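Local structure of PAN2-PAN3 deadenylation complex catalytic subunit pan2 (Neurospora crassa, 4CZX) at residues 72-86 / 95-107. The protein is the catalytic subunit of a deadenylase complex that probably shortens mRNA poly(A) tails; this piece is its N-terminal WD40 domain. Residues are numbered along the deposited sequence; the frame is centred on the assembly and turned at random.
With PO4 (phosphate ion), chain D.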
loop_
_atom_site.group_PDB
_atom_site.type_symbol
_atom_site.label_atom_id
_atom_site.label_comp_id
_atom_site.label_asym_id
_atom_site.label_seq_id
_atom_site.Cartn_x
_atom_site.Cartn_y
_atom_site.Cartn_z
ATOM N N ASP A 72 7.729 18.096 7.344
ATOM C CA ASP A 72 8.439 19.375 7.320
ATOM C C ASP A 72 7.543 20.544 7.688
ATOM O O ASP A 72 8.031 21.614 8.025
ATOM C CB ASP A 72 9.047 19.641 5.938
ATOM C CG ASP A 72 10.356 18.905 5.717
ATOM O OD1 ASP A 72 10.743 18.065 6.563
ATOM O OD2 ASP A 72 11.003 19.161 4.679
ATOM N N GLY A 73 6.233 20.356 7.605
ATOM C CA GLY A 73 5.315 21.406 8.015
ATOM C C GLY A 73 4.852 22.328 6.893
ATOM O O GLY A 73 4.706 21.904 5.746
ATOM N N PRO A 74 4.604 23.605 7.225
ATOM C CA PRO A 74 3.929 24.509 6.290
ATOM C C PRO A 74 4.768 24.904 5.083
ATOM O O PRO A 74 5.990 24.970 5.160
ATOM C CB PRO A 74 3.631 25.758 7.143
ATOM C CG PRO A 74 4.535 25.653 8.318
ATOM C CD PRO A 74 4.700 24.180 8.580
ATOM N N LEU A 75 4.084 25.163 3.980
ATOM C CA LEU A 75 4.711 25.799 2.835
ATOM C C LEU A 75 4.854 27.261 3.248
ATOM O O LEU A 75 3.856 27.916 3.520
ATOM C CB LEU A 75 3.860 25.634 1.570
ATOM C CG LEU A 75 4.605 25.629 0.228
ATOM C CD1 LEU A 75 3.647 25.330 -0.932
ATOM C CD2 LEU A 75 5.313 26.959 0.006
ATOM N N ARG A 76 6.086 27.750 3.339
ATOM C CA ARG A 76 6.320 29.058 3.962
ATOM C C ARG A 76 6.196 30.233 3.007
ATOM O O ARG A 76 5.728 31.313 3.404
ATOM C CB ARG A 76 7.703 29.080 4.615
ATOM C CG ARG A 76 7.932 27.947 5.610
ATOM C CD ARG A 76 8.042 28.496 6.978
ATOM N NE ARG A 76 8.143 27.477 8.009
ATOM C CZ ARG A 76 7.417 27.509 9.123
ATOM N NH1 ARG A 76 6.548 28.493 9.305
ATOM N NH2 ARG A 76 7.544 26.549 10.031
ATOM N N GLN A 77 6.633 30.039 1.765
ATOM C CA GLN A 77 6.682 31.138 0.786
ATOM C C GLN A 77 6.886 30.604 -0.637
ATOM O O GLN A 77 7.486 29.534 -0.826
ATOM C CB GLN A 77 7.808 32.122 1.132
ATOM C CG GLN A 77 7.787 33.465 0.355
ATOM C CD GLN A 77 9.096 34.240 0.492
ATOM O OE1 GLN A 77 9.815 34.087 1.478
ATOM N NE2 GLN A 77 9.437 35.027 -0.526
ATOM N N PHE A 78 6.365 31.354 -1.609
ATOM C CA PHE A 78 6.612 31.140 -3.038
ATOM C C PHE A 78 7.525 32.234 -3.594
ATOM O O PHE A 78 7.514 33.375 -3.104
ATOM C CB PHE A 78 5.313 31.177 -3.846
ATOM C CG PHE A 78 4.275 30.179 -3.425
ATOM C CD1 PHE A 78 4.332 28.863 -3.867
ATOM C CD2 PHE A 78 3.191 30.581 -2.655
ATOM C CE1 PHE A 78 3.342 27.946 -3.497
ATOM C CE2 PHE A 78 2.202 29.672 -2.281
ATOM C CZ PHE A 78 2.279 28.350 -2.706
ATOM N N LEU A 79 8.310 31.894 -4.613
ATOM C CA LEU A 79 8.915 32.901 -5.497
ATOM C C LEU A 79 8.782 32.413 -6.931
ATOM O O LEU A 79 8.685 31.205 -7.168
ATOM C CB LEU A 79 10.386 33.161 -5.173
ATOM C CG LEU A 79 10.767 34.032 -3.970
ATOM C CD1 LEU A 79 12.281 34.113 -3.891
ATOM C CD2 LEU A 79 10.151 35.426 -4.062
ATOM N N PHE A 80 8.787 33.350 -7.876
ATOM C CA PHE A 80 8.510 33.036 -9.269
ATOM C C PHE A 80 9.586 33.520 -10.222
ATOM O O PHE A 80 10.015 34.684 -10.154
ATOM C CB PHE A 80 7.164 33.643 -9.674
ATOM C CG PHE A 80 6.049 33.244 -8.774
ATOM C CD1 PHE A 80 5.439 32.006 -8.919
ATOM C CD2 PHE A 80 5.636 34.083 -7.742
ATOM C CE1 PHE A 80 4.423 31.607 -8.059
ATOM C CE2 PHE A 80 4.617 33.700 -6.887
ATOM C CZ PHE A 80 4.006 32.461 -7.046
ATOM N N VAL A 81 10.007 32.623 -11.119
ATOM C CA VAL A 81 10.926 32.959 -12.208
ATOM C C VAL A 81 10.409 32.360 -13.512
ATOM O O VAL A 81 9.414 31.635 -13.516
ATOM C CB VAL A 81 12.359 32.461 -11.932
ATOM C CG1 VAL A 81 12.861 33.011 -10.582
ATOM C CG2 VAL A 81 12.409 30.952 -11.931
ATOM N N ASP A 82 11.065 32.677 -14.624
ATOM C CA ASP A 82 10.596 32.192 -15.918
ATOM C C ASP A 82 10.485 30.665 -15.982
ATOM O O ASP A 82 9.483 30.140 -16.462
ATOM C CB ASP A 82 11.512 32.704 -17.034
ATOM C CG ASP A 82 11.349 34.194 -17.275
ATOM O OD1 ASP A 82 10.309 34.752 -16.861
ATOM O OD2 ASP A 82 12.256 34.810 -17.872
ATOM N N LYS A 83 11.489 29.957 -15.473
ATOM C CA LYS A 83 11.522 28.494 -15.602
ATOM C C LYS A 83 10.513 27.771 -14.708
ATOM O O LYS A 83 10.052 26.676 -15.038
ATOM C CB LYS A 83 12.924 27.967 -15.297
ATOM C CG LYS A 83 13.943 28.172 -16.419
ATOM C CD LYS A 83 15.351 28.187 -15.839
ATOM C CE LYS A 83 16.411 27.757 -16.843
ATOM N NZ LYS A 83 17.760 27.711 -16.191
ATOM N N GLY A 84 10.178 28.361 -13.568
ATOM C CA GLY A 84 9.233 27.717 -12.676
ATOM C C GLY A 84 9.027 28.432 -11.360
ATOM O O GLY A 84 9.319 29.621 -11.228
ATOM N N VAL A 85 8.522 27.688 -10.384
ATOM C CA VAL A 85 8.186 28.244 -9.085
ATOM C C VAL A 85 9.159 27.734 -8.042
ATOM O O VAL A 85 9.495 26.546 -8.027
ATOM C CB VAL A 85 6.758 27.868 -8.672
ATOM C CG1 VAL A 85 6.386 28.530 -7.299
ATOM C CG2 VAL A 85 5.780 28.246 -9.779
ATOM N N ILE A 86 9.601 28.627 -7.161
ATOM C CA ILE A 86 10.434 28.233 -6.032
ATOM C C ILE A 86 9.583 28.183 -4.761
ATOM O O ILE A 86 8.789 29.090 -4.483
ATOM C CB ILE A 86 11.629 29.182 -5.847
ATOM C CG1 ILE A 86 12.314 29.433 -7.200
ATOM C CG2 ILE A 86 12.631 28.616 -4.839
ATOM C CD1 ILE A 86 13.462 30.400 -7.118
ATOM N N MET A 95 12.253 23.556 -6.347
ATOM C CA MET A 95 11.862 24.262 -7.553
ATOM C C MET A 95 11.251 23.302 -8.563
ATOM O O MET A 95 11.789 22.227 -8.808
ATOM C CB MET A 95 13.052 24.976 -8.186
ATOM C CG MET A 95 12.629 25.807 -9.389
ATOM S SD MET A 95 13.968 26.775 -10.096
ATOM C CE MET A 95 13.088 27.536 -11.451
ATOM N N ALA A 96 10.118 23.690 -9.132
ATOM C CA ALA A 96 9.436 22.847 -10.104
ATOM C C ALA A 96 8.836 23.738 -11.171
ATOM O O ALA A 96 8.563 24.909 -10.921
ATOM C CB ALA A 96 8.350 22.005 -9.432
ATOM N N ALA A 97 8.632 23.184 -12.356
ATOM C CA ALA A 97 7.900 23.881 -13.396
ATOM C C ALA A 97 6.468 24.008 -12.917
ATOM O O ALA A 97 6.053 23.283 -12.008
ATOM C CB ALA A 97 7.986 23.122 -14.726
ATOM N N ARG A 98 5.704 24.907 -13.525
ATOM C CA ARG A 98 4.322 25.128 -13.115
ATOM C C ARG A 98 3.442 23.907 -13.408
ATOM O O ARG A 98 2.376 23.737 -12.805
ATOM C CB ARG A 98 3.780 26.388 -13.796
ATOM C CG ARG A 98 4.452 27.653 -13.265
ATOM C CD ARG A 98 4.270 28.874 -14.176
ATOM N NE ARG A 98 4.823 30.063 -13.516
ATOM C CZ ARG A 98 6.096 30.438 -13.601
ATOM N NH1 ARG A 98 6.954 29.742 -14.348
ATOM N NH2 ARG A 98 6.514 31.522 -12.961
ATOM N N SER A 99 3.917 23.069 -14.331
ATOM C CA SER A 99 3.350 21.749 -14.623
ATOM C C SER A 99 3.403 20.770 -13.449
ATOM O O SER A 99 2.601 19.831 -13.371
ATOM C CB SER A 99 4.098 21.127 -15.791
ATOM O OG SER A 99 5.472 20.994 -15.467
ATOM N N GLY A 100 4.374 20.971 -12.566
ATOM C CA GLY A 100 4.653 20.021 -11.504
ATOM C C GLY A 100 5.919 19.211 -11.762
ATOM O O GLY A 100 6.364 18.480 -10.877
ATOM N N VAL A 101 6.500 19.345 -12.959
ATOM C CA VAL A 101 7.763 18.669 -13.289
ATOM C C VAL A 101 8.910 19.193 -12.426
ATOM O O VAL A 101 9.218 20.382 -12.459
ATOM C CB VAL A 101 8.152 18.843 -14.783
ATOM C CG1 VAL A 101 9.561 18.303 -15.046
ATOM C CG2 VAL A 101 7.137 18.162 -15.694
ATOM N N PRO A 102 9.550 18.303 -11.653
ATOM C CA PRO A 102 10.627 18.730 -10.755
ATOM C C PRO A 102 11.807 19.350 -11.492
ATOM O O PRO A 102 12.189 18.874 -12.569
ATOM C CB PRO A 102 11.041 17.424 -10.062
ATOM C CG PRO A 102 9.786 16.604 -10.072
ATOM C CD PRO A 102 9.191 16.890 -11.436
ATOM N N ILE A 103 12.369 20.413 -10.917
ATOM C CA ILE A 103 13.535 21.064 -11.496
ATOM C C ILE A 103 14.769 20.851 -10.619
ATOM O O ILE A 103 15.797 20.375 -11.114
ATOM C CB ILE A 103 13.283 22.569 -11.722
ATOM C CG1 ILE A 103 12.277 22.757 -12.863
ATOM C CG2 ILE A 103 14.586 23.295 -12.030
ATOM C CD1 ILE A 103 11.871 24.195 -13.107
ATOM N N TRP A 104 14.689 21.223 -9.339
ATOM C CA TRP A 104 15.709 20.803 -8.373
ATOM C C TRP A 104 15.218 20.762 -6.928
ATOM O O TRP A 104 14.123 21.219 -6.595
ATOM C CB TRP A 104 16.973 21.680 -8.457
ATOM C CG TRP A 104 16.820 23.212 -8.444
ATOM C CD1 TRP A 104 17.022 24.052 -9.503
ATOM C CD2 TRP A 104 16.502 24.058 -7.319
ATOM N NE1 TRP A 104 16.835 25.361 -9.120
ATOM C CE2 TRP A 104 16.511 25.395 -7.788
ATOM C CE3 TRP A 104 16.203 23.820 -5.968
ATOM C CZ2 TRP A 104 16.233 26.485 -6.960
ATOM C CZ3 TRP A 104 15.923 24.908 -5.145
ATOM C CH2 TRP A 104 15.940 26.225 -5.646
ATOM N N SER A 105 16.048 20.183 -6.071
ATOM C CA SER A 105 15.693 19.976 -4.673
ATOM C C SER A 105 16.927 20.207 -3.819
ATOM O O SER A 105 17.970 19.602 -4.049
ATOM C CB SER A 105 15.134 18.560 -4.464
ATOM O OG SER A 105 14.751 18.353 -3.110
ATOM N N ILE A 106 16.824 21.110 -2.850
ATOM C CA ILE A 106 17.949 21.392 -1.986
ATOM C C ILE A 106 17.530 21.163 -0.535
ATOM O O ILE A 106 16.603 21.795 -0.030
ATOM C CB ILE A 106 18.471 22.839 -2.180
ATOM C CG1 ILE A 106 18.919 23.050 -3.633
ATOM C CG2 ILE A 106 19.616 23.120 -1.222
ATOM C CD1 ILE A 106 19.392 24.472 -3.946
ATOM N N ARG A 107 18.203 20.227 0.120
ATOM C CA ARG A 107 17.910 19.909 1.512
ATOM C C ARG A 107 19.232 19.939 2.262
ATOM O O ARG A 107 19.854 18.902 2.504
ATOM C CB ARG A 107 17.215 18.549 1.640
ATOM C CG ARG A 107 16.550 18.327 3.005
ATOM C CD ARG A 107 15.855 16.967 3.130
ATOM N NE ARG A 107 15.217 16.866 4.442
ATOM C CZ ARG A 107 13.992 17.317 4.717
ATOM N NH1 ARG A 107 13.248 17.868 3.765
ATOM N NH2 ARG A 107 13.508 17.218 5.948
HETATM P P PO4 D . 16.383 14.904 7.511
HETATM O O1 PO4 D . 17.195 15.477 8.650
HETATM O O2 PO4 D . 14.924 15.217 7.749
HETATM O O3 PO4 D . 16.843 15.512 6.207
HETATM O O4 PO4 D . 16.581 13.405 7.446
HETATM O O HOH W 1 7.136 26.854 -15.446
#
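Val85 and Ala96 form an antiparallel hydrogen-bonded pair, Val85 N to Ala96 O at 2.8 Å and Ala96 N back to Val85 O at 3.1 Å, with Ile86 and Met95 as the non-hydrogen-bonded pair beside it. From the turn after Ala96, Arg98 reaches out extended and sets NH1 and NH2 end-on against one acceptor, Val81 O (3.2 and 3.0 Å), which lies in the guanidinium plane; its NE turns to Asp36 in a salt bridge. Val85 CG2 lies over one guanidinium face, displaced toward its rim, and a water joins Arg98 N and NH1 to Lys83 O. A leucine in place of Arg98 would probably cost Val81 O both guanidinium donors and take from Asp36 the charge that pairs with it here. On the face of the sheet that carries Ile86 and Met95, the Met95 chain, CG anti to its own N (chi1 -175°), runs straight out and lays CE against Val81 CG2 at 3.5 Å. Further out, Arg107 meets Asp72 in a nearly coplanar two-pronged salt bridge (NH1 to OD2 2.7 Å, NH2 to OD1 3.0 Å), while NE and NH2 bind a phosphate ion, probably from the crystallisation liquor. Ile103 and Trp104 both face Met95, a classic beta bulge in the outermost strand of this four-stranded antiparallel blade of the WD40 beta-propeller.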